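Local coordinates for protein D-galactonate dehydratase family member RspA (Pantoea ananatis, PDB 3T6C) that dehydrates D-gluconate to 2-dehydro-3-deoxy-D-gluconate, with low activity in vitro, using one magnesium ion per subunit, at residues Y69-A74 with G107-N112; Q203-P208 with Y216-A221; A262-Q267 with Q288-P293; P308-K313 with E339-R344. One frame throughout, in Å; residues are numbered along the deposited sequence. Where two conformers were deposited one is given.

Contact 1 (Y69-A74 with G107-N112)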
loop_
_atom_site.group_PDB
_atom_site.type_symbol
_atom_site.label_atom_id
_atom_site.label_comp_id
_atom_site.label_asym_id
_atom_site.label_seq_id
_atom_site.Cartn_x
_atom_site.Cartn_y
_atom_site.Cartn_z
ATOM N N TYR A 69 45.055 -4.928 -4.055
ATOM C CA TYR A 69 45.619 -6.191 -4.597
ATOM C C TYR A 69 44.546 -7.172 -5.030
ATOM O O TYR A 69 44.792 -7.991 -5.932
ATOM C CB TYR A 69 46.601 -6.819 -3.609
ATOM C CG TYR A 69 47.787 -5.886 -3.342
ATOM C CD1 TYR A 69 48.630 -5.524 -4.358
ATOM C CD2 TYR A 69 48.015 -5.389 -2.062
ATOM C CE1 TYR A 69 49.673 -4.647 -4.127
ATOM C CE2 TYR A 69 49.075 -4.561 -1.811
ATOM C CZ TYR A 69 49.876 -4.159 -2.851
ATOM O OH TYR A 69 50.935 -3.266 -2.584
ATOM N N ALA A 70 43.350 -7.103 -4.431
ATOM C CA ALA A 70 42.282 -7.993 -4.840
ATOM C C ALA A 70 41.705 -7.461 -6.154
ATOM O O ALA A 70 41.386 -8.233 -7.052
ATOM C CB ALA A 70 41.205 -8.077 -3.767
ATOM N N VAL A 71 41.522 -6.132 -6.256
ATOM C CA VAL A 71 41.174 -5.526 -7.543
ATOM C C VAL A 71 42.217 -5.790 -8.633
ATOM O O VAL A 71 41.838 -6.136 -9.759
ATOM C CB VAL A 71 40.910 -4.001 -7.360
ATOM C CG1 VAL A 71 40.617 -3.320 -8.707
ATOM C CG2 VAL A 71 39.790 -3.779 -6.404
ATOM N N GLN A 72 43.506 -5.652 -8.318
ATOM C CA GLN A 72 44.534 -5.969 -9.299
ATOM C C GLN A 72 44.401 -7.396 -9.812
ATOM O O GLN A 72 44.519 -7.611 -11.014
ATOM C CB GLN A 72 45.927 -5.732 -8.695
ATOM C CG GLN A 72 47.032 -6.141 -9.662
ATOM C CD GLN A 72 48.364 -5.908 -9.029
ATOM O OE1 GLN A 72 48.625 -6.378 -7.923
ATOM N NE2 GLN A 72 49.207 -5.171 -9.707
ATOM N N SER A 73 44.164 -8.369 -8.938
ATOM C CA SER A 73 43.956 -9.732 -9.416
ATOM C C SER A 73 42.704 -9.830 -10.311
ATOM O O SER A 73 42.702 -10.438 -11.387
ATOM C CB SER A 73 43.792 -10.675 -8.218
ATOM O OG SER A 73 43.673 -12.010 -8.650
ATOM N N ALA A 74 41.613 -9.234 -9.858
ATOM C CA ALA A 74 40.343 -9.300 -10.612
ATOM C C ALA A 74 40.504 -8.753 -12.032
ATOM O O ALA A 74 39.808 -9.176 -12.988
ATOM C CB ALA A 74 39.204 -8.554 -9.829
ATOM N N GLY A 107 29.654 -6.344 -6.489
ATOM C CA GLY A 107 30.380 -6.136 -5.262
ATOM C C GLY A 107 31.549 -5.199 -5.525
ATOM O O GLY A 107 31.870 -4.899 -6.695
ATOM N N PRO A 108 32.209 -4.731 -4.469
ATOM C CA PRO A 108 33.197 -3.652 -4.705
ATOM C C PRO A 108 34.455 -4.149 -5.455
ATOM O O PRO A 108 35.008 -3.349 -6.239
ATOM C CB PRO A 108 33.524 -3.114 -3.292
ATOM C CG PRO A 108 33.184 -4.322 -2.334
ATOM C CD PRO A 108 31.972 -5.023 -3.047
ATOM N N VAL A 109 34.954 -5.373 -5.214
ATOM C CA VAL A 109 36.149 -5.776 -5.971
ATOM C C VAL A 109 35.718 -5.991 -7.438
ATOM O O VAL A 109 36.382 -5.483 -8.379
ATOM C CB VAL A 109 36.728 -7.055 -5.368
ATOM C CG1 VAL A 109 37.859 -7.516 -6.218
ATOM C CG2 VAL A 109 37.198 -6.813 -3.966
ATOM N N MET A 110 34.621 -6.744 -7.651
ATOM C CA MET A 110 34.166 -6.986 -9.004
ATOM C C MET A 110 33.878 -5.688 -9.772
ATOM O O MET A 110 34.290 -5.535 -10.940
ATOM C CB MET A 110 32.912 -7.851 -8.999
ATOM C CG MET A 110 33.075 -9.203 -8.262
ATOM S SD MET A 110 34.264 -10.315 -8.970
ATOM C CE MET A 110 33.476 -10.709 -10.542
ATOM N N ASN A 111 33.183 -4.765 -9.130
ATOM C CA ASN A 111 32.718 -3.581 -9.865
ATOM C C ASN A 111 33.885 -2.659 -10.171
ATOM O O ASN A 111 33.916 -2.044 -11.232
ATOM C CB ASN A 111 31.673 -2.812 -9.052
ATOM C CG ASN A 111 30.365 -3.587 -8.874
ATOM O OD1 ASN A 111 30.246 -4.747 -9.299
ATOM N ND2 ASN A 111 29.418 -2.984 -8.178
ATOM N N ASN A 112 34.842 -2.544 -9.261
ATOM C CA ASN A 112 35.972 -1.649 -9.510
ATOM C C ASN A 112 36.838 -2.164 -10.646
ATOM O O ASN A 112 37.320 -1.378 -11.475
ATOM C CB ASN A 112 36.803 -1.474 -8.241
ATOM C CG ASN A 112 36.319 -0.322 -7.415
ATOM O OD1 ASN A 112 36.723 0.808 -7.657
ATOM N ND2 ASN A 112 35.399 -0.579 -6.467
#
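V109, on the first turn of helix 108-129, meets A70, V71 and A74 of helix 68-83 in a helix-helix contact of the N-terminal capping domain of this enolase-superfamily enzyme. The axes of the two short segments come within 8.8 Å at a signed crossing angle of -52°, and V71 and V109 have their CA atoms 5.3 Å apart, a closeness that small side chains allow. One methyl does most of the work. V109 CG1, set anti to the backbone N (chi1 175°), enters the notch between A70 and A74, with A74 CB at 4.0 Å and A70 O at 3.7 Å from it. V71 CG2 closes the side of this notch at 4.2 Å from V109 CG1 and also touches N112 CB. The amide of N112 then turns from helix 68-83 back to its own helix: ND2 donates to P108 O over 2.8 Å at 163°, and that carbonyl also takes the routine helical bond from N112 N. N112 OD1 is bound by S323 OG and ND2 also by S324 OG, so this residue ties the capping domain to the loop between strand 317-318 and helix 328-340. F64 packs on V109 and N112, A62 on V71, and M110 of the second subunit on V109, while Y69 and Q72 rest on L36 of strand 29-37.

Contact 2 (Q203-P208 with Y216-A221). With EDO (1,2-ethanediol), chain G.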
loop_
_atom_site.group_PDB
_atom_site.type_symbol
_atom_site.label_atom_id
_atom_site.label_comp_id
_atom_site.label_asym_id
_atom_site.label_seq_id
_atom_site.Cartn_x
_atom_site.Cartn_y
_atom_site.Cartn_z
ATOM N N GLN A 203 32.366 14.902 24.856
ATOM C CA GLN A 203 32.498 14.348 26.217
ATOM C C GLN A 203 31.813 12.982 26.229
ATOM O O GLN A 203 30.632 12.842 26.601
ATOM C CB GLN A 203 31.867 15.290 27.279
ATOM C CG GLN A 203 30.327 15.533 27.196
ATOM C CD GLN A 203 29.884 16.340 25.959
ATOM O OE1 GLN A 203 30.027 15.883 24.823
ATOM N NE2 GLN A 203 29.330 17.541 26.186
ATOM N N PRO A 204 32.563 11.980 25.766
ATOM C CA PRO A 204 32.010 10.663 25.505
ATOM C C PRO A 204 31.756 9.924 26.813
ATOM O O PRO A 204 32.350 10.200 27.864
ATOM C CB PRO A 204 33.114 9.973 24.713
ATOM C CG PRO A 204 34.369 10.605 25.217
ATOM C CD PRO A 204 34.022 12.013 25.593
ATOM N N LYS A 205 30.853 8.965 26.725
ATOM C CA LYS A 205 30.607 8.090 27.834
ATOM C C LYS A 205 31.867 7.309 28.150
ATOM O O LYS A 205 32.739 7.076 27.264
ATOM C CB LYS A 205 29.489 7.137 27.410
ATOM C CG LYS A 205 28.079 7.795 27.443
ATOM C CD LYS A 205 26.981 6.791 27.118
ATOM C CE LYS A 205 27.018 6.369 25.662
ATOM N NZ LYS A 205 26.783 7.573 24.809
ATOM N N ARG A 206 31.943 6.872 29.403
ATOM C CA ARG A 206 33.038 6.059 29.901
ATOM C C ARG A 206 32.906 4.614 29.386
ATOM O O ARG A 206 31.797 4.086 29.288
ATOM C CB ARG A 206 33.000 6.076 31.431
ATOM C CG ARG A 206 34.116 5.342 32.095
ATOM C CD ARG A 206 34.049 5.535 33.616
ATOM N NE ARG A 206 32.685 5.880 34.053
ATOM C CZ ARG A 206 31.683 5.006 34.142
ATOM N NH1 ARG A 206 30.482 5.411 34.542
ATOM N NH2 ARG A 206 31.879 3.730 33.807
ATOM N N SER A 207 34.035 3.998 29.041
ATOM C CA SER A 207 34.082 2.594 28.592
ATOM C C SER A 207 34.134 1.629 29.779
ATOM O O SER A 207 34.377 2.059 30.888
ATOM C CB SER A 207 35.322 2.383 27.732
ATOM O OG SER A 207 35.171 3.082 26.497
ATOM N N PRO A 208 33.932 0.316 29.536
ATOM C CA PRO A 208 34.120 -0.673 30.603
ATOM C C PRO A 208 35.582 -0.704 31.059
ATOM O O PRO A 208 36.421 -0.052 30.425
ATOM C CB PRO A 208 33.801 -2.014 29.923
ATOM C CG PRO A 208 33.012 -1.663 28.688
ATOM C CD PRO A 208 33.452 -0.284 28.275
ATOM N N TYR A 216 37.817 4.642 19.130
ATOM C CA TYR A 216 36.576 4.858 19.874
ATOM C C TYR A 216 35.923 6.185 19.547
ATOM O O TYR A 216 36.593 7.235 19.319
ATOM C CB TYR A 216 36.851 4.699 21.382
ATOM C CG TYR A 216 36.949 3.248 21.749
ATOM C CD1 TYR A 216 38.049 2.482 21.371
ATOM C CD2 TYR A 216 35.905 2.634 22.409
ATOM C CE1 TYR A 216 38.099 1.120 21.688
ATOM C CE2 TYR A 216 35.924 1.286 22.710
ATOM C CZ TYR A 216 37.025 0.546 22.354
ATOM O OH TYR A 216 37.041 -0.790 22.643
ATOM N N PHE A 217 34.590 6.138 19.491
ATOM C CA PHE A 217 33.800 7.361 19.262
ATOM C C PHE A 217 32.513 7.218 20.012
ATOM O O PHE A 217 32.197 6.108 20.445
ATOM C CB PHE A 217 33.559 7.586 17.774
ATOM C CG PHE A 217 32.514 6.659 17.190
ATOM C CD1 PHE A 217 32.792 5.303 17.002
ATOM C CD2 PHE A 217 31.271 7.162 16.833
ATOM C CE1 PHE A 217 31.808 4.426 16.459
ATOM C CE2 PHE A 217 30.292 6.325 16.273
ATOM C CZ PHE A 217 30.550 4.953 16.076
ATOM N N ASP A 218 31.785 8.327 20.230
ATOM C CA ASP A 218 30.553 8.280 20.992
ATOM C C ASP A 218 29.451 8.793 20.067
ATOM O O ASP A 218 29.337 10.018 19.865
ATOM C CB ASP A 218 30.682 9.120 22.266
ATOM C CG ASP A 218 29.442 9.013 23.161
ATOM O OD1 ASP A 218 28.322 8.956 22.656
ATOM O OD2 ASP A 218 29.560 8.864 24.372
ATOM N N PRO A 219 28.600 7.884 19.580
ATOM C CA PRO A 219 27.532 8.318 18.675
ATOM C C PRO A 219 26.571 9.323 19.293
ATOM O O PRO A 219 26.076 10.141 18.524
ATOM C CB PRO A 219 26.764 7.036 18.336
ATOM C CG PRO A 219 27.420 5.907 19.048
ATOM C CD PRO A 219 28.590 6.426 19.857
ATOM N N GLU A 220 26.262 9.211 20.577
ATOM C CA GLU A 220 25.297 10.094 21.219
ATOM C C GLU A 220 25.906 11.482 21.343
ATOM O O GLU A 220 25.249 12.489 21.025
ATOM C CB GLU A 220 24.899 9.552 22.590
ATOM C CG GLU A 220 23.788 8.459 22.462
ATOM C CD GLU A 220 24.329 7.087 22.304
ATOM O OE1 GLU A 220 25.562 6.918 22.594
ATOM O OE2 GLU A 220 23.508 6.153 21.940
ATOM N N ALA A 221 27.163 11.549 21.795
ATOM C CA ALA A 221 27.805 12.853 21.948
ATOM C C ALA A 221 28.009 13.508 20.598
ATOM O O ALA A 221 27.856 14.726 20.455
ATOM C CB ALA A 221 29.145 12.675 22.708
HETATM C C1 EDO G . 35.455 11.109 19.862
HETATM O O1 EDO G . 36.385 11.989 20.503
HETATM C C2 EDO G . 34.061 11.362 20.452
HETATM O O2 EDO G . 33.045 10.920 19.520
HETATM O O HOH W 1 27.839 16.409 22.666
#
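K205 and D218 meet in a salt-bridge network built on the N-cap of helix 219-237. The carboxylate of D218 takes both ends of K205: K205 N donates to D218 OD2 at 2.7 Å, an almost straight bond (172°) arriving nearly along the C-O axis, while the ammonium group spans the two oxygens on their syn sides. K205 NZ lies 3.0 Å from D218 OD1 and marginally farther from D218 OD2, slightly out of the carboxylate plane. The same nitrogen is 2.6 Å from E220 OE1, which it meets from above that carboxylate (41° out of plane). The lysine chain reaches this position by bending at its last two torsions, folding over OD2 and back toward the helix start.

The second shell orients D218. With CG anti to its backbone N (chi1 -176°), the carboxylate overhangs the first turn, and D218 OD1 caps the helix start by accepting from A221 N at 3.0 Å, on the face opposite to K205 NZ; E220 N adds a weak bond to the same oxygen. P204 CB packs on D218 CB at 3.6 Å, and D218 N binds a 1,2-ethanediol that probably came from the crystallisation liquor. Farther out, R206 NH2 and R206 O bond to Q395 and Y397 of the third subunit, fastening the loop that leads to strand 215-216. At the other end of 203-208 a water donates to Q203 OE1 (3.1 Å) and to A221 O (2.8 Å), and Q203 OE1 itself lies 3.9 Å from A221 CB.

Contact 3 (A262-Q267 with Q288-P293)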
loop_
_atom_site.group_PDB
_atom_site.type_symbol
_atom_site.label_atom_id
_atom_site.label_comp_id
_atom_site.label_asym_id
_atom_site.label_seq_id
_atom_site.Cartn_x
_atom_site.Cartn_y
_atom_site.Cartn_z
ATOM N N ALA A 262 16.395 18.169 13.409
ATOM C CA ALA A 262 17.065 19.223 14.192
ATOM C C ALA A 262 17.886 20.150 13.364
ATOM O O ALA A 262 18.132 21.290 13.772
ATOM C CB ALA A 262 17.942 18.587 15.283
ATOM N N LEU A 263 18.292 19.680 12.192
ATOM C CA LEU A 263 19.086 20.538 11.283
ATOM C C LEU A 263 18.244 21.414 10.360
ATOM O O LEU A 263 18.791 22.261 9.673
ATOM C CB LEU A 263 19.994 19.620 10.448
ATOM C CG LEU A 263 21.164 19.037 11.261
ATOM C CD1 LEU A 263 21.910 17.981 10.461
ATOM C CD2 LEU A 263 22.160 20.148 11.662
ATOM N N GLU A 264 16.951 21.176 10.299
ATOM C CA GLU A 264 16.079 21.921 9.375
ATOM C C GLU A 264 16.229 23.454 9.489
ATOM O O GLU A 264 16.310 24.100 8.464
ATOM C CB GLU A 264 14.611 21.488 9.608
ATOM C CG GLU A 264 14.344 20.170 8.934
ATOM C CD GLU A 264 12.977 19.594 9.187
ATOM O OE1 GLU A 264 12.048 20.336 9.626
ATOM O OE2 GLU A 264 12.800 18.386 8.919
ATOM N N PRO A 265 16.332 24.029 10.713
ATOM C CA PRO A 265 16.436 25.505 10.759
ATOM C C PRO A 265 17.728 26.028 10.108
ATOM O O PRO A 265 17.806 27.240 9.887
ATOM C CB PRO A 265 16.537 25.814 12.256
ATOM C CG PRO A 265 16.004 24.582 12.963
ATOM C CD PRO A 265 16.227 23.415 12.046
ATOM N N TYR A 266 18.729 25.185 9.910
ATOM C CA TYR A 266 20.023 25.642 9.386
ATOM C C TYR A 266 20.136 25.417 7.879
ATOM O O TYR A 266 21.088 25.871 7.271
ATOM C CB TYR A 266 21.183 24.955 10.156
ATOM C CG TYR A 266 20.903 25.076 11.639
ATOM C CD1 TYR A 266 20.788 26.345 12.246
ATOM C CD2 TYR A 266 20.667 23.953 12.396
ATOM C CE1 TYR A 266 20.479 26.449 13.622
ATOM C CE2 TYR A 266 20.371 24.066 13.760
ATOM C CZ TYR A 266 20.257 25.309 14.341
ATOM O OH TYR A 266 19.961 25.366 15.683
ATOM N N GLN A 267 19.119 24.800 7.276
ATOM C CA GLN A 267 18.982 24.694 5.813
ATOM C C GLN A 267 20.269 24.189 5.155
ATOM O O GLN A 267 20.891 24.848 4.314
ATOM C CB GLN A 267 18.499 26.006 5.202
ATOM C CG GLN A 267 17.050 26.294 5.598
ATOM C CD GLN A 267 16.641 27.667 5.154
ATOM O OE1 GLN A 267 16.203 27.850 4.016
ATOM N NE2 GLN A 267 16.834 28.651 6.021
ATOM N N GLN A 288 9.135 10.731 5.870
ATOM C CA GLN A 288 7.784 11.161 6.271
ATOM C C GLN A 288 7.836 12.273 7.288
ATOM O O GLN A 288 6.793 12.852 7.623
ATOM C CB GLN A 288 6.985 9.975 6.825
ATOM C CG GLN A 288 6.800 8.900 5.774
ATOM C CD GLN A 288 6.014 7.704 6.284
ATOM O OE1 GLN A 288 6.537 6.576 6.382
ATOM N NE2 GLN A 288 4.768 7.939 6.626
ATOM N N GLN A 289 9.037 12.548 7.812
ATOM C CA GLN A 289 9.258 13.515 8.921
ATOM C C GLN A 289 10.057 14.745 8.558
ATOM O O GLN A 289 9.790 15.824 9.119
ATOM C CB GLN A 289 9.779 12.848 10.191
ATOM C CG GLN A 289 8.805 11.798 10.702
ATOM C CD GLN A 289 9.170 11.334 12.101
ATOM O OE1 GLN A 289 9.749 12.096 12.905
ATOM N NE2 GLN A 289 8.814 10.086 12.415
ATOM N N SER A 290 11.181 14.565 7.868
ATOM C CA SER A 290 12.174 15.650 7.688
ATOM C C SER A 290 12.218 16.211 6.278
ATOM O O SER A 290 12.053 15.474 5.295
ATOM C CB SER A 290 13.571 15.147 8.023
ATOM O OG SER A 290 14.456 16.273 7.971
ATOM N N SER A 291 12.417 17.532 6.184
ATOM C CA SER A 291 12.662 18.234 4.915
ATOM C C SER A 291 14.147 18.601 4.681
ATOM O O SER A 291 14.442 19.358 3.752
ATOM C CB SER A 291 11.713 19.421 4.806
ATOM O OG SER A 291 11.841 20.205 5.986
ATOM N N THR A 292 15.071 18.148 5.543
ATOM C CA THR A 292 16.497 18.364 5.255
ATOM C C THR A 292 16.885 17.496 4.047
ATOM O O THR A 292 16.570 16.312 4.009
ATOM C CB THR A 292 17.314 17.938 6.474
ATOM O OG1 THR A 292 17.103 18.913 7.539
ATOM C CG2 THR A 292 18.819 17.758 6.150
ATOM N N PRO A 293 17.539 18.074 3.029
ATOM C CA PRO A 293 17.884 17.213 1.893
ATOM C C PRO A 293 18.853 16.095 2.258
ATOM O O PRO A 293 19.726 16.318 3.132
ATOM C CB PRO A 293 18.528 18.203 0.891
ATOM C CG PRO A 293 17.999 19.582 1.301
ATOM C CD PRO A 293 17.911 19.486 2.802
HETATM O O HOH W 2 18.714 21.340 6.957
HETATM O O HOH W 3 10.195 18.369 10.561
#
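The carboxylate of E264 is the flat group that S290 and S291 grip, both through OE2. S290 OG donates to the anti lone pair of E264 OE2 at 2.8 Å, and S291 N comes in from above the carboxylate plane, 58° out of it, to reach E264 OE2 at 2.9 Å. S291 OG lies 3.5 Å from E264 CD and is itself bound by K261 NZ of the fourth subunit. In the second flat group, the Y266 ring, P265 CB covers the centre of one face.

Two bonds on one oxygen hold the end of E264, whose chain is extended beyond CG. S290 is also an acceptor: T292 N donates to S290 OG over 3.1 Å at 167°, which closes an ST turn and fixes the hydroxyl that faces the glutamate. T292 OG1 rests on E264 CG at 3.3 Å, bonds to A260 O and receives a water at 3.0 Å; the same water donates to L263 O at 2.9 Å.

The polar links thus run between two neighbouring helix-to-strand turns. Segment 262-267 leads from helix 253-262 into strand 270-272. Segment 288-293 leads from helix 283-289 into strand 294-296, and P293, just before that strand, is already hydrogen-bonded through its backbone to L271. Such turns belong to the N-terminal end of the strands of an enolase-type beta/alpha barrel, the end away from the catalytic magnesium ion.

Contact 4 (P308-K313 with E339-R344)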
loop_
_atom_site.group_PDB
_atom_site.type_symbol
_atom_site.label_atom_id
_atom_site.label_comp_id
_atom_site.label_asym_id
_atom_site.label_seq_id
_atom_site.Cartn_x
_atom_site.Cartn_y
_atom_site.Cartn_z
ATOM N N PRO A 308 15.567 1.445 -5.195
ATOM C CA PRO A 308 14.371 1.750 -4.411
ATOM C C PRO A 308 14.440 3.152 -3.805
ATOM O O PRO A 308 13.391 3.819 -3.642
ATOM C CB PRO A 308 14.372 0.662 -3.310
ATOM C CG PRO A 308 15.218 -0.450 -3.905
ATOM C CD PRO A 308 16.254 0.226 -4.717
ATOM N N LEU A 309 15.637 3.635 -3.501
ATOM C CA LEU A 309 15.703 4.942 -2.846
ATOM C C LEU A 309 15.342 6.006 -3.860
ATOM O O LEU A 309 14.639 6.985 -3.522
ATOM C CB LEU A 309 17.113 5.245 -2.364
ATOM C CG LEU A 309 17.644 4.318 -1.259
ATOM C CD1 LEU A 309 18.950 4.837 -0.672
ATOM C CD2 LEU A 309 16.685 3.974 -0.194
ATOM N N ILE A 310 15.785 5.807 -5.100
ATOM C CA ILE A 310 15.537 6.829 -6.126
ATOM C C ILE A 310 14.065 6.749 -6.526
ATOM O O ILE A 310 13.375 7.781 -6.609
ATOM C CB ILE A 310 16.488 6.652 -7.300
ATOM C CG1 ILE A 310 17.937 6.959 -6.858
ATOM C CG2 ILE A 310 16.060 7.605 -8.449
ATOM C CD1 ILE A 310 18.978 6.500 -7.933
ATOM N N ASP A 311 13.541 5.539 -6.726
ATOM C CA ASP A 311 12.134 5.350 -7.113
ATOM C C ASP A 311 11.178 6.000 -6.154
ATOM O O ASP A 311 10.190 6.570 -6.582
ATOM C CB ASP A 311 11.800 3.832 -7.117
ATOM C CG ASP A 311 12.157 3.162 -8.426
ATOM O OD1 ASP A 311 12.167 3.850 -9.480
ATOM O OD2 ASP A 311 12.330 1.936 -8.397
ATOM N N ASN A 312 11.481 5.890 -4.873
ATOM C CA ASN A 312 10.591 6.329 -3.799
ATOM C C ASN A 312 10.901 7.743 -3.276
ATOM O O ASN A 312 10.328 8.198 -2.259
ATOM C CB ASN A 312 10.511 5.271 -2.706
ATOM C CG ASN A 312 9.835 4.030 -3.192
ATOM O OD1 ASN A 312 8.617 4.047 -3.444
ATOM N ND2 ASN A 312 10.590 2.959 -3.352
ATOM N N LYS A 313 11.804 8.447 -3.953
ATOM C CA LYS A 313 12.115 9.841 -3.589
ATOM C C LYS A 313 12.692 9.916 -2.170
ATOM O O LYS A 313 12.408 10.869 -1.412
ATOM C CB LYS A 313 10.883 10.769 -3.726
ATOM C CG LYS A 313 10.052 10.502 -5.013
ATOM C CD LYS A 313 10.852 10.621 -6.300
ATOM C CE LYS A 313 9.947 10.586 -7.542
ATOM N NZ LYS A 313 9.304 9.199 -7.683
ATOM N N GLU A 339 17.582 11.477 -12.794
ATOM C CA GLU A 339 17.015 12.630 -13.478
ATOM C C GLU A 339 15.503 12.509 -13.599
ATOM O O GLU A 339 14.753 13.474 -13.358
ATOM C CB GLU A 339 17.651 12.691 -14.895
ATOM C CG GLU A 339 17.093 13.825 -15.780
ATOM C CD GLU A 339 17.596 13.740 -17.234
ATOM O OE1 GLU A 339 18.566 13.000 -17.526
ATOM O OE2 GLU A 339 16.969 14.394 -18.082
ATOM N N LEU A 340 15.039 11.335 -14.006
ATOM C CA LEU A 340 13.598 11.158 -14.258
ATOM C C LEU A 340 12.794 11.096 -12.953
ATOM O O LEU A 340 11.565 11.223 -12.978
ATOM C CB LEU A 340 13.370 9.912 -15.133
ATOM C CG LEU A 340 13.497 10.028 -16.685
ATOM C CD1 LEU A 340 14.707 10.833 -17.130
ATOM C CD2 LEU A 340 13.511 8.650 -17.359
ATOM N N ASN A 341 13.483 10.864 -11.832
ATOM C CA ASN A 341 12.884 10.933 -10.479
ATOM C C ASN A 341 13.118 12.259 -9.765
ATOM O O ASN A 341 12.849 12.359 -8.577
ATOM C CB ASN A 341 13.384 9.729 -9.640
ATOM C CG ASN A 341 12.633 8.486 -10.022
ATOM O OD1 ASN A 341 11.446 8.354 -9.649
ATOM N ND2 ASN A 341 13.266 7.596 -10.826
ATOM N N GLY A 342 13.721 13.240 -10.445
ATOM C CA GLY A 342 13.974 14.530 -9.779
ATOM C C GLY A 342 15.102 14.502 -8.768
ATOM O O GLY A 342 15.243 15.439 -7.933
ATOM N N VAL A 343 15.952 13.468 -8.843
ATOM C CA VAL A 343 17.089 13.340 -7.920
ATOM C C VAL A 343 18.366 13.828 -8.624
ATOM O O VAL A 343 18.528 13.581 -9.823
ATOM C CB VAL A 343 17.231 11.839 -7.551
ATOM C CG1 VAL A 343 18.552 11.603 -6.754
ATOM C CG2 VAL A 343 16.021 11.430 -6.690
ATOM N N ARG A 344 19.267 14.511 -7.911
ATOM C CA ARG A 344 20.463 15.015 -8.582
ATOM C C ARG A 344 21.735 14.221 -8.246
ATOM O O ARG A 344 21.751 13.412 -7.328
ATOM C CB ARG A 344 20.670 16.514 -8.240
ATOM C CG ARG A 344 19.473 17.354 -8.740
ATOM C CD ARG A 344 19.821 18.848 -8.819
ATOM N NE ARG A 344 19.965 19.418 -7.499
ATOM C CZ ARG A 344 20.314 20.684 -7.326
ATOM N NH1 ARG A 344 20.555 21.457 -8.382
ATOM N NH2 ARG A 344 20.461 21.195 -6.099
#
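N341 is wedged between I310 and K313, and these three residues bury most of the surface. On one side N341 CB lies against I310 CG2 at 3.6 Å, the two side chains crossing at about a right angle, and N341 CG lies 3.6 Å from I310 O. On the other, K313 NZ bonds to N341 OD1 at 3.0 Å, in the carbonyl plane with a C=O...N angle of 147°. Bends at chi2 and chi4 curl the lysine so that CD passes N341 O at 3.5 Å and NZ also reaches D311 O at 3.0 Å. Both segments are helix ends closed by Schellman motifs: K313, with positive phi, sends its N to I310 O (3.2 Å) and L314 N bonds to L309 O, while G342 sends its N to E339 O (3.1 Å). These ends precede the neighbouring parallel barrel strands 317-318 and 344-345. V343, which leads into strand 344-345, adds an apolar touch, CG2 to I310 CG2 at 4.2 Å. Other chains share the polar atoms: K313 NZ forms a salt bridge with E281 of the fourth subunit, N341 OD1 accepts from K307 NZ of the sixth subunit, and N341 O from W282 of the fourth.

Contacts 3 and 4 are alike in place: each joins two successive helix-to-strand turns of the barrel, on the same side of the chain's centre with centres about 19 Å apart, and each is buried partly against the fourth subunit. Contact 3 turns on a carboxylate gripped by two donors; contact 4 combines a lysine-amide bond with the packing of I310. Contact 1 belongs to the capping domain, is also buried, and joins helices 68-83 and 108-129 by apolar packing, with no polar bond between the segments. Contact 2 is the surface member, about 28 Å from the centre of the chain, where charged groups and water dominate. It shares the third subunit with contact 3, although no two contacts touch.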